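Local coordinates for protein diaminopropionate ammonia-lyase (PDB 4D9I) that catalyses the pyridoxal-phosphate-dependent elimination of both the L and D isomers of 2,3-diaminopropionate to pyruvate and ammonia, at residues F57-I62 and S358-L363. Residues are numbered along the deposited sequence; the frame is centred on the assembly and turned at random.
Sequences FGVKKI and SLMEKL
Met360 meets Phe57, Gly58 and Val59 through little more than one methyl group, an instructive case of a flexible thioether side chain reaching across to the end of another helix. In the helix of 358-363, Leu359 precedes it and looks to another partner, packing on Ile10 of strand 8-12. Met360 directs its side chain at the turn. Its chain runs extended through chi2 and then bends at chi3 (87°), which turns CE to the side of the sulfur, in front of the Phe57 carbonyl and beside that of Gly58. There Met360 CE lies 3.3 Å from Phe57 O and 3.9 Å from Gly58 O, while the sulfur stays farther back, with Met360 SD 4.2 Å from Phe57 O. A looser apolar touch, Met360 CE to Val59 CG1 at 4.4 Å, completes the contact. Gly58 follows helix 51-57 and closes its C-terminal end in a Schellman motif, and its positive phi (77°) suits a residue without a side chain. The Phe57 ring leads away from Met360 and stacks with His351 of helix 338-352, whose Val350 also touches Met360, so that helix 338-352 contacts both segments. Farther along, Lys362 forms a salt bridge with Asp12, and Leu363 is buried against Val350 and Ile310. No hydrogen bond joins the two segments, and only 87 Å² is buried between them. The chemistry is therefore that of a weakly polarised methyl beside carbonyl oxygens, implying contact by shape and dispersion, perhaps with slight electrostatic attraction, rather than by directional bonding.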
loop_
_atom_site.group_PDB
_atom_site.type_symbol
_atom_site.label_atom_id
_atom_site.label_comp_id
_atom_site.label_asym_id
_atom_site.label_seq_id
_atom_site.Cartn_x
_atom_site.Cartn_y
_atom_site.Cartn_z
ATOM N N PHE B 57 2.851 12.562 11.867
ATOM C CA PHE B 57 2.466 12.134 13.202
ATOM C C PHE B 57 2.961 13.082 14.269
ATOM O O PHE B 57 2.655 12.887 15.438
ATOM C CB PHE B 57 3.003 10.719 13.518
ATOM C CG PHE B 57 2.279 9.613 12.809
ATOM C CD1 PHE B 57 1.237 9.875 11.926
ATOM C CD2 PHE B 57 2.676 8.291 12.992
ATOM C CE1 PHE B 57 0.589 8.840 11.265
ATOM C CE2 PHE B 57 2.028 7.264 12.328
ATOM C CZ PHE B 57 0.987 7.541 11.463
ATOM N N GLY B 58 3.747 14.081 13.884
ATOM C CA GLY B 58 4.202 15.081 14.843
ATOM C C GLY B 58 5.330 14.610 15.749
ATOM O O GLY B 58 5.461 15.084 16.878
ATOM N N VAL B 59 6.143 13.670 15.278
ATOM C CA VAL B 59 7.389 13.340 16.003
ATOM C C VAL B 59 8.597 13.683 15.128
ATOM O O VAL B 59 8.416 14.071 13.974
ATOM C CB VAL B 59 7.420 11.878 16.491
ATOM C CG1 VAL B 59 6.325 11.657 17.545
ATOM C CG2 VAL B 59 7.304 10.895 15.321
ATOM N N LYS B 60 9.810 13.547 15.668
ATOM C CA LYS B 60 11.033 13.903 14.924
ATOM C C LYS B 60 11.376 12.816 13.881
ATOM O O LYS B 60 11.599 13.118 12.717
ATOM C CB LYS B 60 12.220 14.124 15.879
ATOM C CG LYS B 60 13.472 14.714 15.224
ATOM C CD LYS B 60 14.531 15.108 16.269
ATOM C CE LYS B 60 15.634 15.983 15.675
ATOM N N LYS B 61 11.430 11.563 14.325
ATOM C CA LYS B 61 11.810 10.441 13.476
ATOM C C LYS B 61 11.048 9.191 13.825
ATOM O O LYS B 61 10.674 8.971 14.986
ATOM C CB LYS B 61 13.323 10.170 13.549
ATOM C CG LYS B 61 14.162 11.189 12.759
ATOM C CD LYS B 61 15.063 10.470 11.764
ATOM C CE LYS B 61 15.440 11.340 10.569
ATOM N NZ LYS B 61 15.803 10.444 9.429
ATOM N N ILE B 62 10.785 8.381 12.800
ATOM C CA ILE B 62 10.234 7.054 12.986
ATOM C C ILE B 62 11.152 6.127 12.178
ATOM O O ILE B 62 11.278 6.298 10.960
ATOM C CB ILE B 62 8.766 6.953 12.522
ATOM C CG1 ILE B 62 7.847 7.866 13.366
ATOM C CG2 ILE B 62 8.254 5.512 12.566
ATOM C CD1 ILE B 62 6.391 7.879 12.873
ATOM N N SER B 358 -3.749 14.005 24.426
ATOM C CA SER B 358 -3.494 13.305 25.694
ATOM C C SER B 358 -2.745 11.972 25.516
ATOM O O SER B 358 -1.865 11.638 26.314
ATOM C CB SER B 358 -4.798 13.097 26.468
ATOM O OG SER B 358 -5.766 12.432 25.674
ATOM N N LEU B 359 -3.084 11.220 24.472
ATOM C CA LEU B 359 -2.382 9.967 24.176
ATOM C C LEU B 359 -0.897 10.190 23.891
ATOM O O LEU B 359 -0.040 9.479 24.428
ATOM C CB LEU B 359 -3.040 9.224 23.008
ATOM C CG LEU B 359 -4.426 8.623 23.283
ATOM C CD1 LEU B 359 -5.020 8.099 21.990
ATOM C CD2 LEU B 359 -4.374 7.519 24.334
ATOM N N MET B 360 -0.606 11.196 23.066
ATOM C CA MET B 360 0.776 11.607 22.798
ATOM C C MET B 360 1.474 12.044 24.073
ATOM O O MET B 360 2.622 11.677 24.303
ATOM C CB MET B 360 0.829 12.718 21.753
ATOM C CG MET B 360 0.555 12.188 20.358
ATOM S SD MET B 360 0.682 13.458 19.086
ATOM C CE MET B 360 2.435 13.403 18.719
ATOM N N GLU B 361 0.766 12.808 24.900
ATOM C CA GLU B 361 1.294 13.234 26.194
ATOM C C GLU B 361 1.601 12.053 27.103
ATOM O O GLU B 361 2.660 12.013 27.712
ATOM C CB GLU B 361 0.324 14.175 26.888
ATOM C CG GLU B 361 0.266 15.547 26.254
ATOM C CD GLU B 361 -0.666 16.503 26.981
ATOM O OE1 GLU B 361 -0.868 16.363 28.211
ATOM O OE2 GLU B 361 -1.192 17.404 26.307
ATOM N N LYS B 362 0.668 11.104 27.187
ATOM C CA LYS B 362 0.840 9.885 27.976
ATOM C C LYS B 362 2.079 9.140 27.501
ATOM O O LYS B 362 2.898 8.710 28.314
ATOM C CB LYS B 362 -0.411 8.990 27.886
ATOM C CG LYS B 362 -0.366 7.690 28.687
ATOM C CD LYS B 362 -0.359 7.946 30.192
ATOM C CE LYS B 362 -0.826 6.725 30.975
ATOM N NZ LYS B 362 -0.624 6.907 32.442
ATOM N N LEU B 363 2.227 9.018 26.186
ATOM C CA LEU B 363 3.341 8.280 25.597
ATOM C C LEU B 363 4.617 9.106 25.485
ATOM O O LEU B 363 5.645 8.582 25.074
ATOM C CB LEU B 363 2.954 7.686 24.222
ATOM C CG LEU B 363 1.762 6.721 24.215
ATOM C CD1 LEU B 363 1.206 6.531 22.805
ATOM C CD2 LEU B 363 2.085 5.379 24.875
#